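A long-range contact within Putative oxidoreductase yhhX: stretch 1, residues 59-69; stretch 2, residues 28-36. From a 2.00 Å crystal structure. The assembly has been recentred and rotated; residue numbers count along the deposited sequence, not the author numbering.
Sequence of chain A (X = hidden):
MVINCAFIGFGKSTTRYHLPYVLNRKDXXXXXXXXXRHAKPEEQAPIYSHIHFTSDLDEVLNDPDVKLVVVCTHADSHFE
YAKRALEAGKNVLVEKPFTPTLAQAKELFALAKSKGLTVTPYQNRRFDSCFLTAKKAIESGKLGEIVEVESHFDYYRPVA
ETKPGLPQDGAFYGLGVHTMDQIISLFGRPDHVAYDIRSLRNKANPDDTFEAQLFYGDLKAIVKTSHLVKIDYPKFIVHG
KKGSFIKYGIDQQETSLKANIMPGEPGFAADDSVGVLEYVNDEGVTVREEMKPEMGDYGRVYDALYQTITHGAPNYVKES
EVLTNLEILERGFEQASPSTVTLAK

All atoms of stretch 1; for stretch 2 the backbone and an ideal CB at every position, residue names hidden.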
# COMPACT_ATOMS: atom_id res chain seq x y z
N GLU A 59 -28.72 -37.96 -16.36
CA GLU A 59 -28.10 -38.49 -17.57
C GLU A 59 -26.59 -38.25 -17.58
O GLU A 59 -25.85 -38.89 -18.33
CB GLU A 59 -28.71 -37.84 -18.81
CG GLU A 59 -29.96 -38.54 -19.33
CD GLU A 59 -30.64 -37.75 -20.43
OE1 GLU A 59 -29.91 -37.17 -21.27
OE2 GLU A 59 -31.89 -37.70 -20.45
N VAL A 60 -26.14 -37.32 -16.75
CA VAL A 60 -24.72 -37.01 -16.66
C VAL A 60 -24.09 -37.75 -15.48
O VAL A 60 -23.10 -38.47 -15.64
CB VAL A 60 -24.48 -35.49 -16.47
CG1 VAL A 60 -23.00 -35.22 -16.39
CG2 VAL A 60 -25.10 -34.71 -17.62
N LEU A 61 -24.68 -37.59 -14.30
CA LEU A 61 -24.16 -38.24 -13.10
C LEU A 61 -24.21 -39.76 -13.15
O LEU A 61 -23.47 -40.43 -12.43
CB LEU A 61 -24.90 -37.73 -11.86
CG LEU A 61 -24.76 -36.22 -11.62
CD1 LEU A 61 -25.43 -35.85 -10.30
CD2 LEU A 61 -23.29 -35.83 -11.61
N ASN A 62 -25.06 -40.31 -14.02
CA ASN A 62 -25.15 -41.75 -14.14
C ASN A 62 -24.22 -42.31 -15.21
O ASN A 62 -24.09 -43.53 -15.34
CB ASN A 62 -26.59 -42.18 -14.46
CG ASN A 62 -27.52 -41.98 -13.29
OD1 ASN A 62 -27.10 -42.01 -12.13
ND2 ASN A 62 -28.81 -41.80 -13.58
N ASP A 63 -23.57 -41.43 -15.96
CA ASP A 63 -22.65 -41.87 -17.01
C ASP A 63 -21.39 -42.46 -16.37
O ASP A 63 -20.64 -41.76 -15.69
CB ASP A 63 -22.25 -40.71 -17.92
CG ASP A 63 -21.47 -41.17 -19.15
OD1 ASP A 63 -20.74 -42.18 -19.05
OD2 ASP A 63 -21.58 -40.52 -20.21
N PRO A 64 -21.15 -43.77 -16.59
CA PRO A 64 -20.00 -44.52 -16.06
C PRO A 64 -18.64 -43.95 -16.46
O PRO A 64 -17.68 -44.01 -15.70
CB PRO A 64 -20.21 -45.92 -16.64
CG PRO A 64 -21.70 -46.01 -16.77
CD PRO A 64 -22.04 -44.67 -17.34
N ASP A 65 -18.56 -43.39 -17.67
CA ASP A 65 -17.31 -42.86 -18.17
C ASP A 65 -16.96 -41.43 -17.76
O ASP A 65 -15.87 -40.97 -18.06
CB ASP A 65 -17.27 -42.98 -19.69
CG ASP A 65 -17.50 -44.41 -20.16
OD1 ASP A 65 -16.77 -45.32 -19.70
OD2 ASP A 65 -18.42 -44.62 -20.98
N VAL A 66 -17.87 -40.74 -17.09
CA VAL A 66 -17.58 -39.37 -16.64
C VAL A 66 -16.78 -39.44 -15.35
O VAL A 66 -17.23 -40.04 -14.37
CB VAL A 66 -18.87 -38.55 -16.39
CG1 VAL A 66 -18.51 -37.23 -15.71
CG2 VAL A 66 -19.59 -38.28 -17.70
N LYS A 67 -15.59 -38.83 -15.35
CA LYS A 67 -14.73 -38.85 -14.16
C LYS A 67 -14.65 -37.49 -13.48
O LYS A 67 -14.32 -37.41 -12.29
CB LYS A 67 -13.32 -39.30 -14.55
CG LYS A 67 -13.25 -40.70 -15.15
CD LYS A 67 -13.43 -41.79 -14.09
CE LYS A 67 -12.12 -42.03 -13.33
NZ LYS A 67 -12.14 -43.30 -12.52
N LEU A 68 -14.93 -36.43 -14.22
CA LEU A 68 -14.88 -35.09 -13.63
C LEU A 68 -16.11 -34.27 -14.00
O LEU A 68 -16.50 -34.20 -15.16
CB LEU A 68 -13.62 -34.34 -14.09
CG LEU A 68 -13.55 -32.89 -13.58
CD1 LEU A 68 -13.19 -32.87 -12.09
CD2 LEU A 68 -12.53 -32.09 -14.40
N VAL A 69 -16.71 -33.65 -12.99
CA VAL A 69 -17.87 -32.79 -13.19
C VAL A 69 -17.43 -31.37 -12.83
O VAL A 69 -16.85 -31.15 -11.78
CB VAL A 69 -19.04 -33.23 -12.28
CG1 VAL A 69 -20.17 -32.23 -12.37
CG2 VAL A 69 -19.53 -34.62 -12.72
N UNK A 28 -6.37 -35.44 -24.20
CA UNK A 28 -6.38 -35.64 -22.75
C UNK A 28 -7.80 -35.69 -22.18
O UNK A 28 -8.09 -36.49 -21.28
CB UNK A 28 -5.59 -34.52 -22.07
N UNK A 29 -8.68 -34.85 -22.71
CA UNK A 29 -10.05 -34.79 -22.24
C UNK A 29 -11.10 -34.78 -23.35
O UNK A 29 -10.84 -34.33 -24.46
CB UNK A 29 -10.23 -33.54 -21.37
N UNK A 30 -12.28 -35.28 -23.01
CA UNK A 30 -13.42 -35.32 -23.92
C UNK A 30 -14.65 -34.85 -23.15
O UNK A 30 -15.00 -35.44 -22.11
CB UNK A 30 -13.63 -36.72 -24.50
N UNK A 31 -15.29 -33.80 -23.63
CA UNK A 31 -16.48 -33.27 -22.96
C UNK A 31 -17.67 -34.10 -23.41
O UNK A 31 -18.18 -33.94 -24.52
CB UNK A 31 -16.69 -31.79 -23.27
N UNK A 32 -18.12 -34.99 -22.53
CA UNK A 32 -19.23 -35.88 -22.86
C UNK A 32 -20.61 -35.27 -22.72
O UNK A 32 -21.49 -35.54 -23.52
CB UNK A 32 -19.16 -37.13 -21.97
N UNK A 33 -20.79 -34.44 -21.69
CA UNK A 33 -22.08 -33.81 -21.46
C UNK A 33 -21.95 -32.39 -20.94
O UNK A 33 -20.97 -32.04 -20.29
CB UNK A 33 -22.90 -34.65 -20.48
N UNK A 34 -22.97 -31.61 -21.21
CA UNK A 34 -23.06 -30.26 -20.68
C UNK A 34 -24.51 -30.09 -20.30
O UNK A 34 -25.40 -30.10 -21.15
CB UNK A 34 -22.59 -29.20 -21.68
N UNK A 35 -24.74 -30.01 -18.99
CA UNK A 35 -26.07 -29.82 -18.44
C UNK A 35 -26.37 -28.34 -18.35
O UNK A 35 -25.47 -27.53 -18.13
CB UNK A 35 -26.20 -30.48 -17.07
N UNK A 36 -27.63 -27.99 -18.54
CA UNK A 36 -28.11 -26.62 -18.42
C UNK A 36 -29.61 -26.69 -18.22
O UNK A 36 -30.28 -27.54 -18.80
CB UNK A 36 -27.75 -25.78 -19.64

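Stretch 1 brings three elements to the contact: a helical segment that includes Val60, a turn at Asp63 to Val66, and a strand that carries Leu68. The strand of stretch 2, residues 29-35, crosses the strand of stretch 1 at 72°, with a closest axis approach of 8.9 Å, too far and too steep for backbone pairing. The contact is made largely by side chains, with no backbone hydrogen bond between the stretches.

Position 28 has no atom of stretch 1 within 5.5 Å of its ideal CB, so stretch 1 leaves it unconstrained; it is Ser28.

At position 29 the CA-to-CB bond points sideways and the ideal CB again touches nothing. The angles are extended (-133/153) and the ideal CB of position 29 is 7.5 Å from Leu68 CD2, so only a long side chain could touch that methyl; Met or a large aromatic would suit. The residue is Trp29, chi1 m, whose CZ3 lies 3.7 Å from Leu68 CD2. The methyl approaches the ring obliquely.

Positions 30 and 31 are both out of reach, and stretch 1 does not discriminate among side chains there. They are His30 and Val31.

Position 32 points toward stretch 1, its ideal CB 4.4 Å from Val66 CG2 and 4.5 Å from Asp63 OD2. A small residue fits, and a small polar one such as Ser would also be plausible beside the carboxylate. Ala32 is deposited; its CB makes a loose apolar contact with Val66 CG2 at 4.5 Å.

Position 33 is the most informative. CA-to-CB points toward stretch 1, the ideal CB sits 3.6 Å from Val60 CG2, and the carboxylate of Asp63 lies further along. Asp63 OD1 already accepts a bond from Asp65 N (2.8 Å), while OD2 faces stretch 2. A donor on a side chain of moderate length is called for: His, Gln, Lys or Arg could be considered. His33, chi1 m, donates from NE2 to Asp63 OD2 at 2.6 Å, with an N-H...acceptor angle of 164°, a short and nearly linear hydrogen bond. Asp63 OD2 and Val66 CG2 lie at the ring edge, the latter 3.8 Å from His33 CD2, whereas Val60 CA and Glu59 O lie over one face. His33 CB packs 3.5 Å from Val60 CG2.

Position 34 points away, so stretch 1 sets no preference; it is Ile34.

Position 35 points toward stretch 1, with its ideal CB 4.4 Å from Val60 CG2, which favours an apolar base, whether aliphatic or aromatic. Phe35 supplies it: CB lies 4.5 Å from Val60 CG2, while chi1 t carries the ring away.

Position 36 is out of reach; Arg36 forms its hydrogen bonds elsewhere in the structure.

Stretch 2, residues 28-36: SWHVAHIFR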
# COMPACT_ATOMS: atom_id res chain seq x y z
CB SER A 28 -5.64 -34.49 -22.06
OG SER A 28 -4.35 -34.32 -22.61
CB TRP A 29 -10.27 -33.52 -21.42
CG TRP A 29 -9.40 -33.39 -20.23
CD1 TRP A 29 -8.10 -32.98 -20.19
CD2 TRP A 29 -9.78 -33.67 -18.88
NE1 TRP A 29 -7.64 -32.97 -18.90
CE2 TRP A 29 -8.65 -33.39 -18.07
CE3 TRP A 29 -10.96 -34.12 -18.27
CZ2 TRP A 29 -8.67 -33.56 -16.68
CZ3 TRP A 29 -10.97 -34.28 -16.89
CH2 TRP A 29 -9.84 -34.00 -16.11
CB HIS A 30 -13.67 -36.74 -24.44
CG HIS A 30 -14.93 -36.84 -25.25
ND1 HIS A 30 -16.10 -37.36 -24.73
CD2 HIS A 30 -15.23 -36.42 -26.50
CE1 HIS A 30 -17.06 -37.25 -25.63
NE2 HIS A 30 -16.56 -36.67 -26.71
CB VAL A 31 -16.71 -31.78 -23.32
CG1 VAL A 31 -17.98 -31.25 -22.63
CG2 VAL A 31 -15.49 -30.96 -22.90
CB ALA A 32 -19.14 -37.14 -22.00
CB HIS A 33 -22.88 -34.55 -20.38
CG HIS A 33 -22.98 -36.03 -20.59
ND1 HIS A 33 -23.91 -36.60 -21.43
CD2 HIS A 33 -22.27 -37.05 -20.06
CE1 HIS A 33 -23.78 -37.91 -21.40
NE2 HIS A 33 -22.79 -38.21 -20.57
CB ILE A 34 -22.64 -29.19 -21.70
CG1 ILE A 34 -21.11 -29.21 -21.87
CG2 ILE A 34 -23.09 -27.81 -21.19
CD1 ILE A 34 -20.58 -28.07 -22.73
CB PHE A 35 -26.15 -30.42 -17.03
CG PHE A 35 -27.33 -29.95 -16.23
CD1 PHE A 35 -28.57 -30.58 -16.34
CD2 PHE A 35 -27.22 -28.85 -15.38
CE1 PHE A 35 -29.67 -30.12 -15.61
CE2 PHE A 35 -28.31 -28.39 -14.65
CZ PHE A 35 -29.54 -29.02 -14.77
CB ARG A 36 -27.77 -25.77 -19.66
CG ARG A 36 -27.57 -26.53 -20.96
CD ARG A 36 -28.73 -26.38 -21.91
NE ARG A 36 -29.62 -27.53 -21.89
CZ ARG A 36 -30.07 -28.15 -22.98
NH1 ARG A 36 -29.72 -27.72 -24.18
NH2 ARG A 36 -30.88 -29.19 -22.86
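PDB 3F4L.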